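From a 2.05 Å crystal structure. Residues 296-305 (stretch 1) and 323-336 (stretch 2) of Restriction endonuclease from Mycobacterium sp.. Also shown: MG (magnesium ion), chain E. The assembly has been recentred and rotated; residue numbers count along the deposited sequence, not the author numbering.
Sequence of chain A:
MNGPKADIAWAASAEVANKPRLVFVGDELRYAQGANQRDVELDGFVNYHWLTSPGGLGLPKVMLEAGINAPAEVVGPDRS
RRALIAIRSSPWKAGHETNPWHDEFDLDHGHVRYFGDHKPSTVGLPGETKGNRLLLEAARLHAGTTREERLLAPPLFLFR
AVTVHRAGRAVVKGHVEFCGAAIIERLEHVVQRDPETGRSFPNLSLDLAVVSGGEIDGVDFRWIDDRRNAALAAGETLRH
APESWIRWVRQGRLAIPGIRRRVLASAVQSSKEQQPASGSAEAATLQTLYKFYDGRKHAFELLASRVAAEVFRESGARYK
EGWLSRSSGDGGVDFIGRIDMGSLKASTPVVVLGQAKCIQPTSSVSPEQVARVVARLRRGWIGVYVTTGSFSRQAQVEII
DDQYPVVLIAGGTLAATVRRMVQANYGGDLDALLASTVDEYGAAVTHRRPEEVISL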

# COMPACT_ATOMS: atom_id res chain seq x y z
N ARG A 296 13.90 -27.29 6.52
CA ARG A 296 13.74 -26.25 7.53
C ARG A 296 12.77 -25.18 7.04
O ARG A 296 13.18 -24.14 6.51
CB ARG A 296 15.09 -25.63 7.88
CG ARG A 296 16.09 -26.63 8.45
CD ARG A 296 17.42 -25.96 8.75
NE ARG A 296 18.36 -26.88 9.40
CZ ARG A 296 19.19 -27.68 8.74
NH1 ARG A 296 19.22 -27.67 7.42
NH2 ARG A 296 20.01 -28.49 9.41
N LYS A 297 11.48 -25.43 7.24
CA LYS A 297 10.42 -24.57 6.72
C LYS A 297 10.34 -23.21 7.41
O LYS A 297 10.41 -22.16 6.76
CB LYS A 297 9.08 -25.30 6.84
CG LYS A 297 7.87 -24.50 6.37
CD LYS A 297 6.59 -25.29 6.59
CE LYS A 297 5.37 -24.50 6.17
NZ LYS A 297 5.38 -24.20 4.71
N HIS A 298 10.19 -23.23 8.73
CA HIS A 298 9.95 -22.01 9.49
C HIS A 298 11.21 -21.16 9.69
O HIS A 298 11.13 -19.94 9.86
CB HIS A 298 9.27 -22.34 10.82
CG HIS A 298 8.02 -23.15 10.67
ND1 HIS A 298 6.79 -22.58 10.45
CD2 HIS A 298 7.82 -24.49 10.68
CE1 HIS A 298 5.88 -23.53 10.35
NE2 HIS A 298 6.48 -24.70 10.48
N ALA A 299 12.37 -21.82 9.68
CA ALA A 299 13.63 -21.10 9.68
C ALA A 299 13.74 -20.32 8.38
O ALA A 299 14.21 -19.17 8.36
CB ALA A 299 14.79 -22.06 9.83
N PHE A 300 13.30 -20.95 7.30
CA PHE A 300 13.24 -20.28 6.00
C PHE A 300 12.19 -19.18 6.03
O PHE A 300 12.31 -18.20 5.30
CB PHE A 300 12.93 -21.28 4.89
CG PHE A 300 12.87 -20.66 3.52
CD1 PHE A 300 14.04 -20.34 2.85
CD2 PHE A 300 11.66 -20.40 2.91
CE1 PHE A 300 14.00 -19.76 1.59
CE2 PHE A 300 11.61 -19.82 1.66
CZ PHE A 300 12.78 -19.50 1.00
N GLU A 301 11.17 -19.34 6.86
CA GLU A 301 10.18 -18.29 7.04
C GLU A 301 10.80 -17.06 7.71
O GLU A 301 10.55 -15.92 7.31
CB GLU A 301 8.97 -18.79 7.84
CG GLU A 301 8.15 -19.85 7.11
CD GLU A 301 7.00 -20.38 7.95
OE1 GLU A 301 6.96 -20.09 9.16
OE2 GLU A 301 6.14 -21.09 7.40
N LEU A 302 11.62 -17.30 8.74
CA LEU A 302 12.32 -16.21 9.42
C LEU A 302 13.30 -15.51 8.48
O LEU A 302 13.33 -14.27 8.39
CB LEU A 302 13.06 -16.74 10.65
CG LEU A 302 13.80 -15.70 11.50
CD1 LEU A 302 12.83 -14.65 12.02
CD2 LEU A 302 14.54 -16.37 12.64
N LEU A 303 14.09 -16.31 7.77
CA LEU A 303 15.01 -15.79 6.78
C LEU A 303 14.27 -14.95 5.74
O LEU A 303 14.75 -13.90 5.33
CB LEU A 303 15.77 -16.92 6.08
CG LEU A 303 16.67 -16.46 4.93
CD1 LEU A 303 17.83 -15.63 5.45
CD2 LEU A 303 17.17 -17.63 4.10
N ALA A 304 13.10 -15.42 5.33
CA ALA A 304 12.30 -14.72 4.34
C ALA A 304 11.76 -13.41 4.90
O ALA A 304 11.60 -12.44 4.17
CB ALA A 304 11.16 -15.59 3.86
N SER A 305 11.46 -13.39 6.20
CA SER A 305 11.02 -12.16 6.84
C SER A 305 12.15 -11.13 6.84
O SER A 305 11.94 -9.95 6.50
CB SER A 305 10.54 -12.43 8.27
OG SER A 305 11.59 -12.92 9.08
N TRP A 323 6.25 -10.36 13.12
CA TRP A 323 6.42 -11.69 13.71
C TRP A 323 6.20 -12.83 12.72
O TRP A 323 5.94 -12.60 11.54
CB TRP A 323 5.48 -11.87 14.91
CG TRP A 323 4.03 -11.80 14.55
CD1 TRP A 323 3.25 -12.82 14.10
CD2 TRP A 323 3.19 -10.64 14.61
NE1 TRP A 323 1.97 -12.38 13.88
CE2 TRP A 323 1.90 -11.04 14.18
CE3 TRP A 323 3.39 -9.31 14.98
CZ2 TRP A 323 0.83 -10.16 14.12
CZ3 TRP A 323 2.32 -8.43 14.92
CH2 TRP A 323 1.06 -8.86 14.49
N LEU A 324 6.31 -14.06 13.22
CA LEU A 324 6.02 -15.25 12.42
C LEU A 324 4.68 -15.84 12.85
O LEU A 324 4.27 -15.70 14.00
CB LEU A 324 7.13 -16.29 12.57
CG LEU A 324 8.26 -16.28 11.54
CD1 LEU A 324 8.98 -14.94 11.51
CD2 LEU A 324 9.25 -17.41 11.82
N SER A 325 4.02 -16.52 11.92
CA SER A 325 2.69 -17.08 12.18
C SER A 325 2.74 -18.26 13.16
O SER A 325 1.99 -18.29 14.13
CB SER A 325 2.02 -17.50 10.88
OG SER A 325 1.88 -16.39 10.00
N ARG A 326 3.61 -19.22 12.88
CA ARG A 326 3.72 -20.41 13.72
C ARG A 326 5.11 -21.03 13.65
O ARG A 326 5.90 -20.70 12.77
CB ARG A 326 2.67 -21.45 13.33
CG ARG A 326 2.71 -21.86 11.87
CD ARG A 326 1.66 -21.11 11.06
NE ARG A 326 2.07 -20.93 9.68
CZ ARG A 326 1.37 -20.25 8.77
NH1 ARG A 326 0.21 -19.70 9.11
NH2 ARG A 326 1.82 -20.13 7.53
N SER A 327 5.39 -21.93 14.58
CA SER A 327 6.67 -22.63 14.62
C SER A 327 6.52 -24.06 14.10
O SER A 327 7.50 -24.79 13.97
CB SER A 327 7.24 -22.64 16.03
N SER A 328 5.28 -24.44 13.81
CA SER A 328 4.98 -25.76 13.27
C SER A 328 3.67 -25.72 12.49
O SER A 328 2.77 -24.95 12.81
CB SER A 328 4.88 -26.79 14.40
OG SER A 328 3.82 -26.48 15.29
N GLY A 329 3.58 -26.56 11.46
CA GLY A 329 2.39 -26.60 10.62
C GLY A 329 2.52 -25.71 9.39
O GLY A 329 3.63 -25.34 9.00
N ASP A 330 1.39 -25.38 8.79
CA ASP A 330 1.38 -24.58 7.57
C ASP A 330 0.15 -23.68 7.52
O ASP A 330 -0.84 -23.93 8.21
CB ASP A 330 1.43 -25.49 6.34
CG ASP A 330 1.71 -24.73 5.05
OD1 ASP A 330 2.38 -23.68 5.11
OD2 ASP A 330 1.25 -25.18 3.98
N GLY A 331 0.22 -22.63 6.70
CA GLY A 331 -0.90 -21.71 6.54
C GLY A 331 -0.68 -20.79 5.35
O GLY A 331 0.34 -20.87 4.67
N GLY A 332 -1.64 -19.91 5.11
CA GLY A 332 -1.55 -18.98 4.00
C GLY A 332 -0.48 -17.93 4.19
O GLY A 332 0.30 -17.64 3.28
N VAL A 333 -0.42 -17.36 5.39
CA VAL A 333 0.55 -16.32 5.71
C VAL A 333 1.64 -16.86 6.63
O VAL A 333 1.34 -17.49 7.65
CB VAL A 333 -0.12 -15.10 6.37
CG1 VAL A 333 0.90 -14.02 6.65
CG2 VAL A 333 -1.24 -14.57 5.48
N ASP A 334 2.90 -16.61 6.27
CA ASP A 334 4.02 -17.14 7.04
C ASP A 334 4.62 -16.11 8.00
O ASP A 334 5.17 -16.48 9.04
CB ASP A 334 5.11 -17.67 6.10
CG ASP A 334 4.67 -18.93 5.37
OD1 ASP A 334 3.45 -19.16 5.26
OD2 ASP A 334 5.55 -19.69 4.91
N PHE A 335 4.52 -14.83 7.66
CA PHE A 335 4.99 -13.78 8.55
C PHE A 335 4.30 -12.43 8.33
O PHE A 335 3.71 -12.19 7.28
CB PHE A 335 6.52 -13.62 8.48
CG PHE A 335 7.04 -13.27 7.11
CD1 PHE A 335 7.40 -14.26 6.22
CD2 PHE A 335 7.18 -11.95 6.73
CE1 PHE A 335 7.89 -13.94 4.96
CE2 PHE A 335 7.67 -11.62 5.48
CZ PHE A 335 8.02 -12.62 4.59
N ILE A 336 4.36 -11.58 9.34
CA ILE A 336 3.72 -10.27 9.31
C ILE A 336 4.74 -9.17 9.58
O ILE A 336 5.60 -9.31 10.45
CB ILE A 336 2.58 -10.18 10.35
CG1 ILE A 336 1.51 -11.23 10.07
CG2 ILE A 336 1.96 -8.80 10.37
CD1 ILE A 336 0.78 -11.00 8.76
MG MG E . 5.19 -20.97 3.33
O HOH W 1 5.63 -27.73 10.69
O HOH W 2 4.05 -22.13 8.10
O HOH W 3 6.57 -21.71 4.71
O HOH W 4 5.40 -22.77 2.29
O HOH W 5 3.35 -21.25 4.32

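One face of a helix (297-305) packs against a strand-loop-strand segment in a contact that is apolar towards S305 and polar towards K297, with a magnesium ion bound beside the polar part. The two stretches bury 593 Å² between them. The strands pair through W323 and I336, whose side chains point away from the helix, while the neighbouring L324 and F335 point toward it. L324 reaches the helix with both methyls: CD1 lies 3.9 Å from L302 CD1, and CD2 lies 3.7 Å from H298 O. The F335 ring lies flat beneath the helix backbone at S305, whose CA sits 3.7 Å from the ring centroid, nearly along the ring normal, in a CH-pi contact; A304 CB adds an apolar contact to F335 CE1 at 3.8 Å. S305 OG turns back to its own helix, making a very short 2.3 Å hydrogen bond to L302 O. H298, buried, enters the loop: S327 O lies over one face of its imidazole and G329 O at the edge. H298 ND1 donates to E301 OE1 (2.8 Å), joining the two side chains within the helix, and water 1 links H298 NE2 (3.2 Å) to G329 N (2.5 Å). E301 OE2 lies 2.9 Å from D334 OD2; both are acceptors, so this is no hydrogen bond. Positive charge lies close by: D334 OD2 binds the magnesium at 2.1 Å, and R326 NH2 forms a salt bridge with D334 OD1 (3.0 Å). Water 2 joins the stretches, donating to E301 OE2 (2.4 Å) and accepting from R326 NE (2.8 Å). K297, partly exposed and extended through chi3, makes a direct hydrogen bond across the stretches, part of a salt bridge, from NZ to D330 OD1 (3.1 Å). The backbone angles of G329 would jam a CB against the preceding carbonyl, so glycine suits this turn.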